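Local coordinates for trichothecene 15-O-acetyltransferase TRI3 (Fusarium sporotrichioides, PDB 3FOT), which transfers an acetyl group to the 15-hydroxyl of trichothecene intermediates such as 15-deacetylcalonectrin during T-2 toxin biosynthesis, at residues P434-H448 against P474-A486. Numbering follows the deposited sequence.
Sequences PLFISDGINERFIPH and PYLAIRLDSWRDA
W483 presents one face to E443 OE2, R484 CG and the edge of H448. I446 O and P447 O lie at the indole's edge. H448 and the indole's six-membered ring form a T-shaped pair, with planes at 85° and H448 CD2 3.5 Å from W483 CH2. The guanidinium of R484 lies flat on a face of H448, their centres 4.2 Å apart. This cluster closes one end of a parallel strand pair, 435-441 beside 477-483, in a four-stranded mixed sheet of this BAHD-superfamily enzyme. Strand 435-441 is outermost within the chain; 486-494 flanks 477-483 on its other side.

The R479 guanidinium has I437 CG2 over one face and the D439 carboxylate at its edge. The bidentate salt bridge is side-on: R479 NE donates to D439 OD2 at 2.9 Å and R479 NH1 to D439 OD1 at 2.8 Å. Both oxygens use syn lone pairs, and the two planes are nearly coplanar. The bend at R479 chi3 (73°) turns the guanidinium toward the D439 carboxylate. D439 sits in a beta bulge, where the register shifts by one between S438 and G440. Its backbone N donates to L480 O. D481 OD2 lies 4.1 Å from D439 OD2, so R479 probably offsets some repulsion. On the opposite sheet face, F436 meets L480 CB with its ring edge.

W483 NE1 and R484 NE both donate to V462 O, tying the cluster to strand 457-469. E443 OE2 is gripped twice. R484 N donates to the syn lone pair of E443 OE2 at 2.6 Å; H448 NE2 donates to the anti lone pair of E443 OE2 at 2.7 Å, almost straight at 176°.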
ATOM      1  N   PRO A 434       0.732   0.518  18.012  1.00 14.90           N
ATOM      2  CA  PRO A 434       0.994   0.032  16.667  1.00 13.97           C
ATOM      3  C   PRO A 434      -0.289  -0.140  15.850  1.00 13.41           C
ATOM      4  O   PRO A 434      -1.377  -0.431  16.392  1.00 13.03           O
ATOM      5  CB  PRO A 434       1.701  -1.309  16.914  1.00 14.62           C
ATOM      6  CG  PRO A 434       2.319  -1.124  18.288  1.00 16.18           C
ATOM      7  CD  PRO A 434       1.290  -0.385  19.036  1.00 14.60           C
ATOM      8  N   LEU A 435      -0.151   0.035  14.539  1.00 13.01           N
ATOM      9  CA  LEU A 435      -1.253  -0.168  13.622  1.00 13.44           C
ATOM     10  C   LEU A 435      -0.922  -1.347  12.701  1.00 13.21           C
ATOM     11  O   LEU A 435       0.211  -1.479  12.251  1.00 13.62           O
ATOM     12  CB  LEU A 435      -1.492   1.092  12.780  1.00 13.70           C
ATOM     13  CG  LEU A 435      -2.635   0.991  11.741  1.00 13.48           C
ATOM     14  CD1 LEU A 435      -4.007   0.956  12.431  1.00 16.03           C
ATOM     15  CD2 LEU A 435      -2.551   2.143  10.757  1.00 15.47           C
ATOM     16  N   PHE A 436      -1.912  -2.198  12.449  1.00 13.97           N
ATOM     17  CA  PHE A 436      -1.738  -3.304  11.504  1.00 14.60           C
ATOM     18  C   PHE A 436      -2.395  -3.023  10.153  1.00 15.28           C
ATOM     19  O   PHE A 436      -3.554  -2.590  10.091  1.00 14.90           O
ATOM     20  CB  PHE A 436      -2.324  -4.589  12.096  1.00 14.64           C
ATOM     21  CG  PHE A 436      -2.246  -5.765  11.167  1.00 14.87           C
ATOM     22  CD1 PHE A 436      -1.001  -6.289  10.792  1.00 15.73           C
ATOM     23  CD2 PHE A 436      -3.406  -6.338  10.653  1.00 16.93           C
ATOM     24  CE1 PHE A 436      -0.914  -7.388   9.905  1.00 14.78           C
ATOM     25  CE2 PHE A 436      -3.322  -7.437   9.770  1.00 17.76           C
ATOM     26  CZ  PHE A 436      -2.063  -7.951   9.406  1.00 16.06           C
ATOM     27  N   ILE A 437      -1.637  -3.286   9.083  1.00 16.46           N
ATOM     28  CA  ILE A 437      -2.136  -3.182   7.723  1.00 17.79           C
ATOM     29  C   ILE A 437      -1.872  -4.509   7.025  1.00 18.18           C
ATOM     30  O   ILE A 437      -0.725  -4.956   6.954  1.00 18.37           O
ATOM     31  CB  ILE A 437      -1.460  -2.035   6.926  1.00 18.30           C
ATOM     32  CG1 ILE A 437      -1.535  -0.709   7.687  1.00 18.65           C
ATOM     33  CG2 ILE A 437      -2.128  -1.922   5.570  1.00 18.91           C
ATOM     34  CD1 ILE A 437      -0.210  -0.312   8.385  1.00 21.01           C
ATOM     35  N   SER A 438      -2.931  -5.164   6.557  1.00 19.32           N
ATOM     36  CA  SER A 438      -2.763  -6.376   5.773  1.00 19.92           C
ATOM     37  C   SER A 438      -2.727  -6.053   4.270  1.00 19.60           C
ATOM     38  O   SER A 438      -3.672  -5.464   3.718  1.00 18.69           O
ATOM     39  CB  SER A 438      -3.882  -7.368   6.081  1.00 20.69           C
ATOM     40  OG  SER A 438      -3.679  -8.562   5.349  1.00 25.68           O
ATOM     41  N   ASP A 439      -1.627  -6.432   3.621  1.00 19.03           N
ATOM     42  CA  ASP A 439      -1.468  -6.263   2.170  1.00 19.18           C
ATOM     43  C   ASP A 439      -1.900  -7.513   1.373  1.00 18.92           C
ATOM     44  O   ASP A 439      -2.076  -7.445   0.147  1.00 18.86           O
ATOM     45  CB  ASP A 439      -0.019  -5.918   1.833  1.00 19.16           C
ATOM     46  CG  ASP A 439       0.380  -4.514   2.269  1.00 21.88           C
ATOM     47  OD1 ASP A 439      -0.440  -3.580   2.139  1.00 22.83           O
ATOM     48  OD2 ASP A 439       1.539  -4.338   2.718  1.00 24.30           O
ATOM     49  N   GLY A 440      -2.048  -8.641   2.070  1.00 18.80           N
ATOM     50  CA  GLY A 440      -2.570  -9.873   1.478  1.00 17.95           C
ATOM     51  C   GLY A 440      -1.582 -10.586   0.586  1.00 17.13           C
ATOM     52  O   GLY A 440      -0.386 -10.351   0.672  1.00 17.20           O
ATOM     53  N   ILE A 441      -2.112 -11.408  -0.313  1.00 16.75           N
ATOM     54  CA  ILE A 441      -1.318 -12.305  -1.153  1.00 15.62           C
ATOM     55  C   ILE A 441      -0.964 -11.638  -2.481  1.00 14.34           C
ATOM     56  O   ILE A 441      -1.846 -11.307  -3.264  1.00 13.82           O
ATOM     57  CB  ILE A 441      -2.100 -13.606  -1.376  1.00 15.98           C
ATOM     58  CG1 ILE A 441      -2.327 -14.289  -0.015  1.00 17.03           C
ATOM     59  CG2 ILE A 441      -1.385 -14.515  -2.382  1.00 16.12           C
ATOM     60  CD1 ILE A 441      -3.247 -15.491  -0.064  1.00 20.39           C
ATOM     61  N   ASN A 442       0.331 -11.454  -2.725  1.00 13.36           N
ATOM     62  CA  ASN A 442       0.785 -10.665  -3.857  1.00 12.13           C
ATOM     63  C   ASN A 442       0.513 -11.335  -5.205  1.00 12.82           C
ATOM     64  O   ASN A 442       0.520 -10.666  -6.227  1.00 11.60           O
ATOM     65  CB  ASN A 442       2.266 -10.293  -3.705  1.00 12.79           C
ATOM     66  CG  ASN A 442       2.486  -9.120  -2.785  1.00 14.57           C
ATOM     67  OD1 ASN A 442       3.327  -9.158  -1.856  1.00 16.07           O
ATOM     68  ND2 ASN A 442       1.778  -8.056  -3.048  1.00 10.72           N
ATOM     69  N   GLU A 443       0.244 -12.651  -5.199  1.00 11.79           N
ATOM     70  CA  GLU A 443      -0.098 -13.364  -6.441  1.00 12.07           C
ATOM     71  C   GLU A 443      -1.414 -12.889  -7.063  1.00 12.56           C
ATOM     72  O   GLU A 443      -1.663 -13.111  -8.262  1.00 12.94           O
ATOM     73  CB  GLU A 443      -0.145 -14.880  -6.186  1.00 12.76           C
ATOM     74  CG  GLU A 443       1.248 -15.539  -6.246  1.00 12.07           C
ATOM     75  CD  GLU A 443       1.997 -15.547  -4.906  1.00 12.41           C
ATOM     76  OE1 GLU A 443       1.547 -14.900  -3.917  1.00 11.95           O
ATOM     77  OE2 GLU A 443       3.034 -16.243  -4.840  1.00 13.15           O
ATOM     78  N   ARG A 444      -2.268 -12.272  -6.240  1.00 12.34           N
ATOM     79  CA  ARG A 444      -3.489 -11.673  -6.734  1.00 13.66           C
ATOM     80  C   ARG A 444      -3.196 -10.638  -7.801  1.00 12.81           C
ATOM     81  O   ARG A 444      -4.013 -10.417  -8.676  1.00 13.51           O
ATOM     82  CB  ARG A 444      -4.286 -11.022  -5.588  1.00 12.68           C
ATOM     83  CG  ARG A 444      -4.761 -11.985  -4.518  1.00 16.87           C
ATOM     84  CD  ARG A 444      -5.698 -11.256  -3.543  1.00 16.24           C
ATOM     85  NE  ARG A 444      -4.923 -10.380  -2.667  1.00 24.32           N
ATOM     86  CZ  ARG A 444      -5.404  -9.333  -1.995  1.00 27.51           C
ATOM     87  NH1 ARG A 444      -6.679  -8.965  -2.110  1.00 26.22           N
ATOM     88  NH2 ARG A 444      -4.575  -8.625  -1.240  1.00 29.02           N
ATOM     89  N   PHE A 445      -2.028  -9.998  -7.723  1.00 12.08           N
ATOM     90  CA  PHE A 445      -1.759  -8.805  -8.517  1.00 11.56           C
ATOM     91  C   PHE A 445      -0.543  -8.854  -9.429  1.00 10.79           C
ATOM     92  O   PHE A 445      -0.523  -8.166 -10.444  1.00 10.71           O
ATOM     93  CB  PHE A 445      -1.579  -7.620  -7.572  1.00 12.30           C
ATOM     94  CG  PHE A 445      -2.646  -7.525  -6.526  1.00 13.74           C
ATOM     95  CD1 PHE A 445      -3.980  -7.487  -6.892  1.00 15.29           C
ATOM     96  CD2 PHE A 445      -2.305  -7.494  -5.178  1.00 16.71           C
ATOM     97  CE1 PHE A 445      -4.984  -7.402  -5.929  1.00 17.43           C
ATOM     98  CE2 PHE A 445      -3.309  -7.411  -4.194  1.00 17.25           C
ATOM     99  CZ  PHE A 445      -4.646  -7.363  -4.588  1.00 15.71           C
ATOM    100  N   ILE A 446       0.476  -9.622  -9.046  1.00 10.05           N
ATOM    101  CA  ILE A 446       1.794  -9.569  -9.727  1.00  9.63           C
ATOM    102  C   ILE A 446       2.159 -10.989 -10.142  1.00  9.76           C
ATOM    103  O   ILE A 446       2.036 -11.909  -9.342  1.00 10.00           O
ATOM    104  CB  ILE A 446       2.867  -8.967  -8.790  1.00  9.46           C
ATOM    105  CG1 ILE A 446       2.491  -7.513  -8.465  1.00 10.13           C
ATOM    106  CG2 ILE A 446       4.279  -9.057  -9.388  1.00  9.48           C
ATOM    107  CD1 ILE A 446       3.287  -6.908  -7.313  1.00  9.93           C
ATOM    108  N   PRO A 447       2.633 -11.169 -11.389  1.00  9.67           N
ATOM    109  CA  PRO A 447       2.981 -12.524 -11.803  1.00  9.40           C
ATOM    110  C   PRO A 447       4.308 -13.042 -11.246  1.00  9.23           C
ATOM    111  O   PRO A 447       5.204 -12.265 -10.914  1.00  9.45           O
ATOM    112  CB  PRO A 447       3.072 -12.416 -13.328  1.00  9.26           C
ATOM    113  CG  PRO A 447       3.474 -10.989 -13.584  1.00  9.72           C
ATOM    114  CD  PRO A 447       2.869 -10.170 -12.453  1.00  9.34           C
ATOM    115  N   HIS A 448       4.449 -14.363 -11.169  1.00  9.17           N
ATOM    116  CA  HIS A 448       5.735 -14.938 -10.740  1.00  8.87           C
ATOM    117  C   HIS A 448       6.882 -14.701 -11.726  1.00  8.89           C
ATOM    118  O   HIS A 448       8.070 -14.713 -11.326  1.00  9.78           O
ATOM    119  CB  HIS A 448       5.609 -16.436 -10.554  1.00  9.47           C
ATOM    120  CG  HIS A 448       4.970 -16.842  -9.266  1.00 11.26           C
ATOM    121  ND1 HIS A 448       4.686 -18.162  -8.974  1.00 12.07           N
ATOM    122  CD2 HIS A 448       4.543 -16.116  -8.203  1.00 12.18           C
ATOM    123  CE1 HIS A 448       4.154 -18.234  -7.764  1.00 12.34           C
ATOM    124  NE2 HIS A 448       4.038 -17.008  -7.283  1.00 13.43           N
ATOM    125  N   PRO A 474       4.234   8.842  14.572  1.00 13.73           N
ATOM    126  CA  PRO A 474       5.027   8.129  15.556  1.00 14.21           C
ATOM    127  C   PRO A 474       4.484   6.766  16.003  1.00 13.70           C
ATOM    128  O   PRO A 474       4.796   6.334  17.096  1.00 15.18           O
ATOM    129  CB  PRO A 474       5.049   9.104  16.735  1.00 14.21           C
ATOM    130  CG  PRO A 474       3.699   9.737  16.672  1.00 14.67           C
ATOM    131  CD  PRO A 474       3.368   9.861  15.201  1.00 14.37           C
ATOM    132  N   TYR A 475       3.679   6.094  15.178  1.00 14.05           N
ATOM    133  CA  TYR A 475       3.263   4.723  15.529  1.00 13.72           C
ATOM    134  C   TYR A 475       4.001   3.728  14.645  1.00 13.97           C
ATOM    135  O   TYR A 475       4.477   4.079  13.567  1.00 13.21           O
ATOM    136  CB  TYR A 475       1.742   4.504  15.426  1.00 14.74           C
ATOM    137  CG  TYR A 475       1.148   4.819  14.083  1.00 16.44           C
ATOM    138  CD1 TYR A 475       1.013   3.832  13.098  1.00 15.42           C
ATOM    139  CD2 TYR A 475       0.695   6.105  13.792  1.00 17.41           C
ATOM    140  CE1 TYR A 475       0.438   4.124  11.873  1.00 16.79           C
ATOM    141  CE2 TYR A 475       0.149   6.409  12.569  1.00 18.37           C
ATOM    142  CZ  TYR A 475       0.027   5.424  11.607  1.00 18.90           C
ATOM    143  OH  TYR A 475      -0.540   5.740  10.394  1.00 20.41           O
ATOM    144  N   LEU A 476       4.100   2.495  15.120  1.00 12.88           N
ATOM    145  CA  LEU A 476       4.715   1.438  14.339  1.00 13.15           C
ATOM    146  C   LEU A 476       3.644   0.967  13.389  1.00 13.34           C
ATOM    147  O   LEU A 476       2.546   0.612  13.819  1.00 14.43           O
ATOM    148  CB  LEU A 476       5.166   0.287  15.245  1.00 12.83           C
ATOM    149  CG  LEU A 476       6.276   0.618  16.245  1.00 13.30           C
ATOM    150  CD1 LEU A 476       6.613  -0.614  17.033  1.00 14.34           C
ATOM    151  CD2 LEU A 476       7.540   1.175  15.566  1.00 13.98           C
ATOM    152  N   ALA A 477       3.941   1.006  12.091  1.00 13.69           N
ATOM    153  CA  ALA A 477       2.968   0.560  11.105  1.00 13.95           C
ATOM    154  C   ALA A 477       3.438  -0.788  10.604  1.00 13.95           C
ATOM    155  O   ALA A 477       4.482  -0.869   9.946  1.00 14.13           O
ATOM    156  CB  ALA A 477       2.900   1.561   9.945  1.00 14.14           C
ATOM    157  N   ILE A 478       2.638  -1.816  10.866  1.00 13.95           N
ATOM    158  CA  ILE A 478       3.042  -3.193  10.664  1.00 14.12           C
ATOM    159  C   ILE A 478       2.260  -3.759   9.513  1.00 13.46           C
ATOM    160  O   ILE A 478       1.027  -3.781   9.549  1.00 14.21           O
ATOM    161  CB  ILE A 478       2.839  -4.036  11.957  1.00 13.84           C
ATOM    162  CG1 ILE A 478       3.620  -3.399  13.114  1.00 16.56           C
ATOM    163  CG2 ILE A 478       3.323  -5.458  11.725  1.00 14.85           C
ATOM    164  CD1 ILE A 478       3.122  -3.787  14.472  1.00 17.80           C
ATOM    165  N   ARG A 479       2.975  -4.184   8.466  1.00 13.62           N
ATOM    166  CA  ARG A 479       2.323  -4.663   7.259  1.00 14.49           C
ATOM    167  C   ARG A 479       2.587  -6.165   7.088  1.00 13.88           C
ATOM    168  O   ARG A 479       3.688  -6.627   7.383  1.00 14.67           O
ATOM    169  CB  ARG A 479       2.857  -3.923   6.032  1.00 15.27           C
ATOM    170  CG  ARG A 479       2.977  -2.386   6.186  1.00 18.05           C
ATOM    171  CD  ARG A 479       3.252  -1.754   4.810  1.00 17.35           C
ATOM    172  NE  ARG A 479       2.063  -1.783   3.961  1.00 19.60           N
ATOM    173  CZ  ARG A 479       1.111  -0.864   3.943  1.00 20.06           C
ATOM    174  NH1 ARG A 479       0.081  -1.015   3.117  1.00 23.21           N
ATOM    175  NH2 ARG A 479       1.180   0.204   4.731  1.00 23.16           N
ATOM    176  N   LEU A 480       1.592  -6.903   6.616  1.00 12.18           N
ATOM    177  CA  LEU A 480       1.782  -8.322   6.301  1.00 12.97           C
ATOM    178  C   LEU A 480       1.450  -8.563   4.843  1.00 13.50           C
ATOM    179  O   LEU A 480       0.386  -8.162   4.374  1.00 13.94           O
ATOM    180  CB  LEU A 480       0.850  -9.196   7.159  1.00 12.53           C
ATOM    181  CG  LEU A 480       0.921 -10.724   6.925  1.00 11.84           C
ATOM    182  CD1 LEU A 480       2.199 -11.301   7.483  1.00 11.44           C
ATOM    183  CD2 LEU A 480      -0.314 -11.452   7.464  1.00 13.09           C
ATOM    184  N   ASP A 481       2.334  -9.232   4.117  1.00 13.81           N
ATOM    185  CA  ASP A 481       1.855  -9.801   2.857  1.00 14.81           C
ATOM    186  C   ASP A 481       2.460 -11.165   2.600  1.00 13.64           C
ATOM    187  O   ASP A 481       3.102 -11.734   3.489  1.00 14.40           O
ATOM    188  CB  ASP A 481       1.954  -8.844   1.674  1.00 16.65           C
ATOM    189  CG  ASP A 481       3.330  -8.351   1.431  1.00 19.09           C
ATOM    190  OD1 ASP A 481       4.287  -8.953   1.974  1.00 22.62           O
ATOM    191  OD2 ASP A 481       3.429  -7.360   0.650  1.00 22.01           O
ATOM    192  N   SER A 482       2.254 -11.675   1.400  1.00 12.47           N
ATOM    193  CA  SER A 482       2.686 -13.011   1.072  1.00 10.79           C
ATOM    194  C   SER A 482       3.152 -13.062  -0.361  1.00 10.53           C
ATOM    195  O   SER A 482       2.563 -12.417  -1.227  1.00  8.78           O
ATOM    196  CB  SER A 482       1.523 -13.991   1.233  1.00 12.23           C
ATOM    197  OG  SER A 482       1.989 -15.308   0.978  1.00 14.91           O
ATOM    198  N   TRP A 483       4.200 -13.844  -0.601  1.00  9.23           N
ATOM    199  CA  TRP A 483       4.635 -14.121  -1.978  1.00  9.27           C
ATOM    200  C   TRP A 483       5.258 -15.494  -2.027  1.00  9.49           C
ATOM    201  O   TRP A 483       6.060 -15.818  -1.156  1.00  9.66           O
ATOM    202  CB  TRP A 483       5.647 -13.081  -2.365  1.00  8.86           C
ATOM    203  CG  TRP A 483       6.202 -13.150  -3.747  1.00  9.25           C
ATOM    204  CD1 TRP A 483       7.503 -13.346  -4.088  1.00  8.83           C
ATOM    205  CD2 TRP A 483       5.482 -12.966  -4.964  1.00 10.02           C
ATOM    206  NE1 TRP A 483       7.640 -13.312  -5.470  1.00  9.18           N
ATOM    207  CE2 TRP A 483       6.414 -13.085  -6.025  1.00  8.44           C
ATOM    208  CE3 TRP A 483       4.133 -12.731  -5.269  1.00  8.80           C
ATOM    209  CZ2 TRP A 483       6.048 -12.954  -7.367  1.00  9.42           C
ATOM    210  CZ3 TRP A 483       3.768 -12.605  -6.621  1.00 10.25           C
ATOM    211  CH2 TRP A 483       4.733 -12.709  -7.648  1.00  8.63           C
ATOM    212  N   ARG A 484       4.870 -16.308  -3.020  1.00  9.08           N
ATOM    213  CA  ARG A 484       5.450 -17.673  -3.169  1.00 10.96           C
ATOM    214  C   ARG A 484       5.321 -18.453  -1.847  1.00 11.90           C
ATOM    215  O   ARG A 484       6.260 -19.175  -1.418  1.00 12.42           O
ATOM    216  CB  ARG A 484       6.902 -17.621  -3.620  1.00 10.61           C
ATOM    217  CG  ARG A 484       7.041 -17.033  -5.030  1.00 11.11           C
ATOM    218  CD  ARG A 484       8.493 -16.893  -5.376  1.00 12.14           C
ATOM    219  NE  ARG A 484       8.667 -16.375  -6.730  1.00 11.91           N
ATOM    220  CZ  ARG A 484       8.661 -17.127  -7.841  1.00 13.30           C
ATOM    221  NH1 ARG A 484       8.838 -16.546  -9.021  1.00 11.80           N
ATOM    222  NH2 ARG A 484       8.511 -18.458  -7.778  1.00 12.86           N
ATOM    223  N   ASP A 485       4.141 -18.301  -1.247  1.00 12.21           N
ATOM    224  CA  ASP A 485       3.724 -18.975   0.009  1.00 13.85           C
ATOM    225  C   ASP A 485       4.524 -18.580   1.247  1.00 13.58           C
ATOM    226  O   ASP A 485       4.432 -19.257   2.279  1.00 13.57           O
ATOM    227  CB  ASP A 485       3.767 -20.498  -0.122  1.00 15.12           C
ATOM    228  CG  ASP A 485       2.628 -21.047  -0.941  1.00 18.93           C
ATOM    229  OD1 ASP A 485       1.488 -20.535  -0.833  1.00 23.05           O
ATOM    230  OD2 ASP A 485       2.888 -22.022  -1.661  1.00 24.45           O
ATOM    231  N   ALA A 486       5.306 -17.512   1.155  1.00 12.04           N
ATOM    232  CA  ALA A 486       6.048 -17.021   2.306  1.00 12.12           C
ATOM    233  C   ALA A 486       5.472 -15.687   2.751  1.00 12.76           C
ATOM    234  O   ALA A 486       5.327 -14.779   1.931  1.00 12.13           O
ATOM    235  CB  ALA A 486       7.528 -16.871   1.965  1.00 12.32           C
TER
HETATM  236  O   HOH W   1       1.864 -16.305  -1.615  1.00 13.68           O